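Local coordinates for putative restriction endonuclease domain-containing protein (Anabaena variabilis, PDB 3OT2) that is of unknown function but is probably a nuclease of the PD-(D/E)XK kind, related to restriction endonucleases, at residues Ile110-Pro115 with Trp138-Asp143. Sequence-based numbering, arbitrary orientation. Where two conformers were deposited one is given.
Sequences IEILSP and WLIDPD. With ACT (acetate ion), chain C.
I140 reaches between I110 and I112 with its CD1, lying 3.6 Å from I110 CG2 and 3.9 Å from I112 CG1. All three are beta-branched and suit extended strands; in I112 and I140 CG1 is anti to the carbonyl carbon (chi1 near -60°), a shared setting that lets the two side chains lie side by side. I110 CG1 also lies against W138 CB and the CE3 corner of the indole, whose NE1 is hydrogen-bonded to the P167 carbonyl. Beneath them the strands pair in parallel through three nearly straight hydrogen bonds: E111 N to W138 O, I140 N to E111 O (2.8 Å) and L113 N to I140 O. On the side carrying E111 and L139, leucine's two methyls serve L113 twice: CD2 meets L139 CD1 at 3.7 Å, and CD1 lies 3.8 Å from D141 CG. D141 OD2 is hydrogen-bonded to T120 OG1 of the second subunit, and OD1 accepts from E144 N; an alanine here would probably leave that T120 without its carboxylate partner and the E144 amide without an acceptor. P142, with no N-H to offer, suits the strand's end, its CG 3.7 Å from I112 CG2; D143 N donates to acetate O (2.9 Å). The pairing closes a beta-alpha-beta crossover: helix 119-131 joins strands 108-112 and 136-141 and packs on E111 and L139, helix 40-57 covers I110, I112 and P142, and strands 82-86 and 146-150 flank the pair.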
ATOM      1  N   ILE A 110       3.331  -3.114  13.592  1.00 26.36           N
ATOM      2  CA  ILE A 110       4.418  -3.356  12.642  1.00 25.96           C
ATOM      3  C   ILE A 110       4.155  -4.672  11.933  1.00 29.22           C
ATOM      4  O   ILE A 110       3.983  -5.700  12.580  1.00 27.51           O
ATOM      5  CB  ILE A 110       5.818  -3.324  13.304  1.00 28.59           C
ATOM      6  CG1 ILE A 110       6.080  -1.958  13.990  1.00 28.84           C
ATOM      7  CG2 ILE A 110       6.912  -3.666  12.286  1.00 27.91           C
ATOM      8  CD1 ILE A 110       7.069  -2.007  15.052  1.00 28.78           C
ATOM      9  N   GLU A 111       4.093  -4.614  10.593  1.00 26.13           N
ATOM     10  CA  GLU A 111       3.885  -5.766   9.736  1.00 26.65           C
ATOM     11  C   GLU A 111       5.089  -5.931   8.858  1.00 30.20           C
ATOM     12  O   GLU A 111       5.590  -4.955   8.303  1.00 29.67           O
ATOM     13  CB  GLU A 111       2.612  -5.612   8.887  1.00 27.67           C
ATOM     14  CG  GLU A 111       1.342  -5.469   9.719  1.00 32.54           C
ATOM     15  CD  GLU A 111       0.781  -6.749  10.324  1.00 40.70           C
ATOM     16  OE1 GLU A 111       1.497  -7.778  10.385  1.00 33.34           O
ATOM     17  OE2 GLU A 111      -0.383  -6.712  10.765  1.00 37.53           O
ATOM     18  N   ILE A 112       5.570  -7.151   8.748  1.00 27.38           N
ATOM     19  CA  ILE A 112       6.738  -7.429   7.919  1.00 28.26           C
ATOM     20  C   ILE A 112       6.322  -8.403   6.840  1.00 32.85           C
ATOM     21  O   ILE A 112       5.823  -9.485   7.153  1.00 31.53           O
ATOM     22  CB  ILE A 112       7.926  -7.964   8.773  1.00 30.40           C
ATOM     23  CG1 ILE A 112       8.273  -6.987   9.917  1.00 29.45           C
ATOM     24  CG2 ILE A 112       9.161  -8.235   7.908  1.00 29.47           C
ATOM     25  CD1 ILE A 112       8.633  -7.721  11.226  1.00 29.04           C
ATOM     26  N   LEU A 113       6.523  -8.018   5.571  1.00 29.42           N
ATOM     27  CA  LEU A 113       6.200  -8.901   4.450  1.00 30.73           C
ATOM     28  C   LEU A 113       7.117 -10.103   4.390  1.00 35.74           C
ATOM     29  O   LEU A 113       8.278 -10.049   4.799  1.00 34.72           O
ATOM     30  CB  LEU A 113       6.272  -8.154   3.108  1.00 30.61           C
ATOM     31  CG  LEU A 113       5.302  -6.981   2.913  1.00 32.77           C
ATOM     32  CD1 LEU A 113       5.529  -6.366   1.556  1.00 33.58           C
ATOM     33  CD2 LEU A 113       3.837  -7.437   3.085  1.00 33.86           C
ATOM     34  N   SER A 114       6.564 -11.199   3.887  1.00 34.89           N
ATOM     35  CA  SER A 114       7.268 -12.458   3.638  1.00 36.79           C
ATOM     36  C   SER A 114       6.706 -12.979   2.308  1.00 43.81           C
ATOM     37  O   SER A 114       5.652 -12.485   1.893  1.00 44.57           O
ATOM     38  CB  SER A 114       7.134 -13.432   4.810  1.00 38.63           C
ATOM     39  OG  SER A 114       5.797 -13.702   5.175  1.00 44.72           O
ATOM     40  N   PRO A 115       7.416 -13.848   1.550  1.00 42.39           N
ATOM     41  CA  PRO A 115       6.916 -14.248   0.215  1.00 43.59           C
ATOM     42  C   PRO A 115       5.432 -14.656   0.105  1.00 49.89           C
ATOM     43  O   PRO A 115       4.808 -14.326  -0.906  1.00 50.71           O
ATOM     44  CB  PRO A 115       7.801 -15.442  -0.139  1.00 47.43           C
ATOM     45  CG  PRO A 115       9.078 -15.190   0.579  1.00 50.87           C
ATOM     46  CD  PRO A 115       8.725 -14.474   1.844  1.00 43.64           C
ATOM     47  N   TRP A 138       3.606   0.534  10.552  1.00 26.29           N
ATOM     48  CA  TRP A 138       4.789   0.290   9.739  1.00 26.17           C
ATOM     49  C   TRP A 138       4.556  -0.917   8.866  1.00 29.66           C
ATOM     50  O   TRP A 138       4.181  -1.975   9.378  1.00 30.01           O
ATOM     51  CB  TRP A 138       6.039  -0.013  10.605  1.00 24.54           C
ATOM     52  CG  TRP A 138       6.862   1.149  11.094  1.00 25.30           C
ATOM     53  CD1 TRP A 138       6.525   2.470  11.116  1.00 27.97           C
ATOM     54  CD2 TRP A 138       8.138   1.046  11.726  1.00 25.04           C
ATOM     55  NE1 TRP A 138       7.551   3.209  11.656  1.00 28.15           N
ATOM     56  CE2 TRP A 138       8.563   2.356  12.030  1.00 29.32           C
ATOM     57  CE3 TRP A 138       8.998  -0.036  12.008  1.00 26.15           C
ATOM     58  CZ2 TRP A 138       9.815   2.622  12.608  1.00 28.79           C
ATOM     59  CZ3 TRP A 138      10.238   0.226  12.573  1.00 28.96           C
ATOM     60  CH2 TRP A 138      10.635   1.542  12.872  1.00 29.97           C
ATOM     61  N   LEU A 139       4.799  -0.780   7.565  1.00 26.01           N
ATOM     62  CA  LEU A 139       4.769  -1.912   6.648  0.50 26.35           C
ATOM     63  C   LEU A 139       6.192  -2.051   6.134  1.00 29.77           C
ATOM     64  O   LEU A 139       6.665  -1.202   5.371  1.00 30.51           O
ATOM     65  CB  LEU A 139       3.731  -1.776   5.508  0.50 26.67           C
ATOM     66  CG  LEU A 139       3.771  -2.890   4.435  0.50 31.75           C
ATOM     67  CD1 LEU A 139       3.725  -4.271   5.050  0.50 30.52           C
ATOM     68  CD2 LEU A 139       2.651  -2.727   3.447  0.50 34.63           C
ATOM     69  N   ILE A 140       6.898  -3.063   6.629  1.00 26.04           N
ATOM     70  CA  ILE A 140       8.298  -3.334   6.276  1.00 26.74           C
ATOM     71  C   ILE A 140       8.328  -4.324   5.119  1.00 31.05           C
ATOM     72  O   ILE A 140       7.710  -5.386   5.193  1.00 31.59           O
ATOM     73  CB  ILE A 140       9.121  -3.869   7.497  1.00 28.45           C
ATOM     74  CG1 ILE A 140       9.144  -2.848   8.654  1.00 28.81           C
ATOM     75  CG2 ILE A 140      10.564  -4.302   7.053  1.00 28.48           C
ATOM     76  CD1 ILE A 140       9.689  -3.387   9.989  1.00 31.35           C
ATOM     77  N   ASP A 141       9.036  -3.965   4.049  1.00 27.91           N
ATOM     78  CA  ASP A 141       9.202  -4.822   2.877  1.00 28.99           C
ATOM     79  C   ASP A 141      10.686  -5.214   2.785  1.00 33.32           C
ATOM     80  O   ASP A 141      11.473  -4.440   2.236  1.00 33.01           O
ATOM     81  CB  ASP A 141       8.723  -4.109   1.598  1.00 31.36           C
ATOM     82  CG  ASP A 141       8.845  -4.960   0.341  1.00 37.19           C
ATOM     83  OD1 ASP A 141       9.616  -5.947   0.353  1.00 38.22           O
ATOM     84  OD2 ASP A 141       8.131  -4.683  -0.623  1.00 42.12           O
ATOM     85  N   PRO A 142      11.091  -6.382   3.329  1.00 31.49           N
ATOM     86  CA  PRO A 142      12.530  -6.747   3.316  1.00 33.14           C
ATOM     87  C   PRO A 142      13.127  -6.785   1.917  1.00 40.43           C
ATOM     88  O   PRO A 142      14.193  -6.205   1.721  1.00 39.10           O
ATOM     89  CB  PRO A 142      12.561  -8.130   3.979  1.00 34.28           C
ATOM     90  CG  PRO A 142      11.365  -8.094   4.901  1.00 35.57           C
ATOM     91  CD  PRO A 142      10.304  -7.374   4.083  1.00 31.60           C
ATOM     92  N   ASP A 143      12.410  -7.374   0.935  1.00 39.88           N
ATOM     93  CA  ASP A 143      12.905  -7.478  -0.426  1.00 42.60           C
ATOM     94  C   ASP A 143      13.205  -6.129  -1.054  1.00 46.06           C
ATOM     95  O   ASP A 143      14.202  -6.005  -1.757  1.00 47.58           O
ATOM     96  CB  ASP A 143      11.926  -8.259  -1.326  1.00 45.40           C
ATOM     97  CG  ASP A 143      11.853  -9.764  -1.076  1.00 54.19           C
ATOM     98  OD1 ASP A 143      12.736 -10.305  -0.365  1.00 54.77           O
ATOM     99  OD2 ASP A 143      10.898 -10.395  -1.569  1.00 61.79           O
TER
HETATM  100  C   ACT C 187       9.009  -9.186   0.548  1.00 45.01           C
HETATM  101  O   ACT C 187       9.965  -8.846   1.226  1.00 41.37           O
HETATM  102  OXT ACT C 187       8.514  -8.376  -0.303  1.00 46.50           O
HETATM  103  CH3 ACT C 187       8.507 -10.603   0.678  1.00 45.26           C